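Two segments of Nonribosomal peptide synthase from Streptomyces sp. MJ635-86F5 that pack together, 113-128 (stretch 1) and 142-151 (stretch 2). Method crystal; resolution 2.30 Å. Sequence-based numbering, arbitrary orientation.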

# COMPACT_ATOMS: atom_id res chain seq x y z
N PRO A 113 0.35 -8.78 -6.19
CA PRO A 113 -0.01 -7.83 -7.26
C PRO A 113 1.10 -7.66 -8.27
O PRO A 113 2.26 -7.54 -7.92
CB PRO A 113 -0.26 -6.53 -6.50
CG PRO A 113 0.67 -6.63 -5.34
CD PRO A 113 0.72 -8.07 -4.94
N THR A 114 0.71 -7.66 -9.53
CA THR A 114 1.67 -7.65 -10.63
C THR A 114 1.11 -6.72 -11.72
O THR A 114 -0.10 -6.46 -11.75
CB THR A 114 1.84 -9.14 -11.05
OG1 THR A 114 2.93 -9.72 -10.31
CG2 THR A 114 2.10 -9.31 -12.41
N ILE A 115 1.96 -6.24 -12.61
CA ILE A 115 1.47 -5.56 -13.80
C ILE A 115 1.94 -6.26 -15.06
O ILE A 115 2.89 -7.07 -15.00
CB ILE A 115 1.87 -4.10 -13.83
CG1 ILE A 115 3.38 -3.94 -13.61
CG2 ILE A 115 1.10 -3.36 -12.73
CD1 ILE A 115 3.89 -2.53 -13.93
N PRO A 116 1.24 -6.01 -16.18
CA PRO A 116 1.62 -6.63 -17.46
C PRO A 116 3.10 -6.47 -17.81
O PRO A 116 3.69 -7.39 -18.39
CB PRO A 116 0.72 -5.90 -18.49
CG PRO A 116 -0.51 -5.54 -17.70
CD PRO A 116 -0.01 -5.21 -16.32
N GLU A 117 3.68 -5.33 -17.42
CA GLU A 117 5.07 -5.00 -17.73
C GLU A 117 6.06 -5.66 -16.80
O GLU A 117 7.26 -5.49 -16.95
CB GLU A 117 5.24 -3.49 -17.67
CG GLU A 117 4.43 -2.71 -18.72
CD GLU A 117 2.97 -2.48 -18.35
OE1 GLU A 117 2.60 -2.59 -17.17
OE2 GLU A 117 2.16 -2.20 -19.25
N THR A 118 5.57 -6.32 -15.76
CA THR A 118 6.46 -7.06 -14.87
C THR A 118 7.19 -8.14 -15.71
O THR A 118 6.53 -8.98 -16.36
CB THR A 118 5.68 -7.76 -13.74
OG1 THR A 118 4.98 -6.80 -12.93
CG2 THR A 118 6.64 -8.53 -12.83
N PRO A 119 8.53 -8.13 -15.70
CA PRO A 119 9.31 -9.08 -16.49
C PRO A 119 8.94 -10.53 -16.21
O PRO A 119 8.83 -10.95 -15.05
CB PRO A 119 10.75 -8.82 -16.04
CG PRO A 119 10.73 -7.40 -15.52
CD PRO A 119 9.40 -7.31 -14.82
N VAL A 120 8.75 -11.28 -17.28
CA VAL A 120 8.36 -12.67 -17.20
C VAL A 120 9.34 -13.52 -16.30
O VAL A 120 8.90 -14.43 -15.59
CB VAL A 120 8.16 -13.23 -18.65
CG1 VAL A 120 9.51 -13.36 -19.35
CG2 VAL A 120 7.44 -14.59 -18.69
N GLN A 121 10.63 -13.22 -16.32
CA GLN A 121 11.58 -13.93 -15.49
C GLN A 121 11.26 -13.76 -14.01
O GLN A 121 11.31 -14.72 -13.24
CB GLN A 121 13.01 -13.46 -15.76
CG GLN A 121 14.04 -13.97 -14.75
CD GLN A 121 15.48 -13.62 -15.13
OE1 GLN A 121 15.75 -12.65 -15.86
NE2 GLN A 121 16.43 -14.40 -14.60
N ARG A 122 10.93 -12.54 -13.61
CA ARG A 122 10.51 -12.26 -12.21
C ARG A 122 9.19 -12.91 -11.86
O ARG A 122 9.02 -13.50 -10.81
CB ARG A 122 10.39 -10.75 -11.99
CG ARG A 122 10.13 -10.39 -10.55
CD ARG A 122 10.03 -8.89 -10.37
NE ARG A 122 9.72 -8.57 -8.98
CZ ARG A 122 10.59 -8.67 -7.97
NH1 ARG A 122 11.83 -9.08 -8.17
NH2 ARG A 122 10.18 -8.35 -6.75
N LEU A 123 8.26 -12.84 -12.78
CA LEU A 123 6.98 -13.49 -12.62
C LEU A 123 7.11 -15.01 -12.45
O LEU A 123 6.54 -15.60 -11.54
CB LEU A 123 6.09 -13.17 -13.81
CG LEU A 123 4.70 -13.78 -13.78
CD1 LEU A 123 4.01 -13.31 -12.52
CD2 LEU A 123 3.91 -13.35 -15.01
N ARG A 124 7.94 -15.63 -13.26
CA ARG A 124 8.23 -17.07 -13.10
C ARG A 124 8.94 -17.39 -11.77
O ARG A 124 8.66 -18.45 -11.17
CB ARG A 124 9.04 -17.62 -14.26
CG ARG A 124 8.21 -17.92 -15.50
CD ARG A 124 9.07 -18.69 -16.52
NE ARG A 124 8.56 -18.53 -17.88
CZ ARG A 124 9.19 -17.93 -18.91
NH1 ARG A 124 10.41 -17.44 -18.80
NH2 ARG A 124 8.55 -17.86 -20.07
N THR A 125 9.80 -16.49 -11.30
CA THR A 125 10.41 -16.64 -9.97
C THR A 125 9.33 -16.56 -8.87
O THR A 125 9.30 -17.40 -7.96
CB THR A 125 11.53 -15.60 -9.72
OG1 THR A 125 12.49 -15.65 -10.78
CG2 THR A 125 12.27 -15.87 -8.43
N ILE A 126 8.43 -15.57 -8.96
CA ILE A 126 7.32 -15.45 -8.01
C ILE A 126 6.51 -16.77 -7.96
O ILE A 126 6.13 -17.22 -6.90
CB ILE A 126 6.27 -14.34 -8.41
CG1 ILE A 126 6.85 -12.91 -8.45
CG2 ILE A 126 5.05 -14.38 -7.51
CD1 ILE A 126 7.98 -12.63 -7.50
N ILE A 127 6.19 -17.31 -9.12
CA ILE A 127 5.30 -18.45 -9.22
C ILE A 127 5.94 -19.68 -8.63
O ILE A 127 5.27 -20.42 -7.93
CB ILE A 127 4.87 -18.71 -10.69
CG1 ILE A 127 3.97 -17.56 -11.17
CG2 ILE A 127 4.13 -20.03 -10.82
CD1 ILE A 127 3.53 -17.61 -12.62
N GLY A 128 7.23 -19.86 -8.83
CA GLY A 128 7.92 -20.98 -8.21
C GLY A 128 8.06 -20.84 -6.70
O GLY A 128 7.98 -21.81 -5.98
N SER A 142 -2.88 -10.18 -21.68
CA SER A 142 -2.45 -11.21 -22.61
C SER A 142 -1.08 -11.67 -22.22
O SER A 142 -0.17 -11.74 -23.03
CB SER A 142 -2.46 -10.68 -24.05
OG SER A 142 -1.53 -9.61 -24.18
N ARG A 143 -0.95 -12.02 -20.96
CA ARG A 143 0.37 -12.42 -20.48
C ARG A 143 0.80 -13.73 -21.17
O ARG A 143 0.07 -14.71 -21.18
CB ARG A 143 0.33 -12.56 -18.95
CG ARG A 143 1.54 -13.30 -18.35
CD ARG A 143 2.83 -12.48 -18.48
NE ARG A 143 2.89 -11.43 -17.47
CZ ARG A 143 3.96 -10.68 -17.25
NH1 ARG A 143 5.08 -10.86 -17.95
NH2 ARG A 143 3.91 -9.76 -16.31
N GLU A 144 2.03 -13.75 -21.65
CA GLU A 144 2.71 -14.94 -22.17
C GLU A 144 3.77 -15.46 -21.20
O GLU A 144 4.30 -14.71 -20.37
CB GLU A 144 3.58 -14.59 -23.42
CG GLU A 144 2.97 -14.21 -24.76
CD GLU A 144 4.03 -13.59 -25.72
OE1 GLU A 144 5.14 -13.20 -25.28
OE2 GLU A 144 3.74 -13.50 -26.95
N GLY A 145 4.15 -16.73 -21.39
CA GLY A 145 5.20 -17.39 -20.58
C GLY A 145 4.69 -18.15 -19.35
O GLY A 145 5.47 -18.57 -18.49
N LEU A 146 3.38 -18.30 -19.23
CA LEU A 146 2.85 -18.96 -18.04
C LEU A 146 3.01 -20.50 -18.04
O LEU A 146 2.90 -21.15 -19.09
CB LEU A 146 1.39 -18.68 -17.85
CG LEU A 146 1.10 -17.22 -17.54
CD1 LEU A 146 -0.36 -16.95 -17.80
CD2 LEU A 146 1.46 -16.80 -16.13
N PRO A 147 3.25 -21.08 -16.86
CA PRO A 147 3.25 -22.54 -16.87
C PRO A 147 1.86 -23.12 -17.21
O PRO A 147 0.83 -22.62 -16.77
CB PRO A 147 3.82 -22.91 -15.48
CG PRO A 147 4.38 -21.63 -14.92
CD PRO A 147 3.61 -20.53 -15.54
N PRO A 148 1.82 -24.08 -18.12
CA PRO A 148 0.66 -24.94 -18.24
C PRO A 148 0.53 -25.84 -17.00
O PRO A 148 1.53 -26.10 -16.30
CB PRO A 148 1.00 -25.82 -19.44
CG PRO A 148 2.34 -25.43 -19.94
CD PRO A 148 2.97 -24.55 -18.92
N GLY A 149 -0.67 -26.25 -16.60
CA GLY A 149 -1.87 -25.45 -16.55
C GLY A 149 -2.03 -24.78 -15.19
O GLY A 149 -2.69 -25.26 -14.28
N LEU A 150 -1.39 -23.65 -15.03
CA LEU A 150 -1.63 -22.86 -13.82
C LEU A 150 -3.05 -22.34 -14.04
O LEU A 150 -3.33 -21.99 -15.13
CB LEU A 150 -0.69 -21.67 -13.83
CG LEU A 150 -0.67 -20.49 -12.86
CD1 LEU A 150 -0.47 -20.90 -11.42
CD2 LEU A 150 0.38 -19.54 -13.30
N GLY A 151 -3.93 -22.38 -13.04
CA GLY A 151 -5.27 -21.78 -13.19
C GLY A 151 -5.16 -20.40 -13.81
O GLY A 151 -4.28 -19.64 -13.44

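Arg143 dominates this contact, with more of its surface covered by the other stretch than any other residue of either stretch. Its CA-to-CB bond points toward stretch 1, and chi1 near 166° (t) followed by chi2 and chi3 both p folds the chain so that the guanidinium reaches the carbonyl end of the turn preceding the helix. There Thr118 O accepts two hydrogen bonds, from Arg143 NH2 at 2.7 Å and from Arg143 NH1 at 2.9 Å, and lies near the guanidinium plane. The two faces of the group meet different surroundings: Pro116 O lies over one, 3.2 Å from Arg143 NH2 but too poorly angled for a hydrogen bond, whereas Leu123 CD2 packs over the opposite face, 3.3 Å from Arg143 NE.

The receiving surface is held by a type I turn from Ile115 to Thr118. Thr118 adopts the m rotamer, which brings its OG1 back to donate to Ile115 O at 3.0 Å; the same carbonyl accepts from Thr118 N at 2.9 Å.

One helical turn beyond Val120, Arg124 leaves the backbone sideways, yet its m, t, t chain carries the end nearer to stretch 2, where NE donates to Gly145 O at 3.1 Å. Gly145 has phi/psi of 92/9°, at which a CB would be jammed against the preceding carbonyl oxygen; it would also clash with Val120 CG2 and Arg124 NH2. The absent side chain thus permits the close approach of the helix.

Farther along, the contact becomes apolar. Ile127, in the extended m, t rotamer, directs CD1 to Leu150 CD2 (3.8 Å), Pro147 CD (4.1 Å) and Leu146 CD2 (4.2 Å). Leu146 starts away from the helix, but its m, t conformation returns the end of the side chain to this cluster, with its CD2 also 4.4 Å from Leu123 CD2.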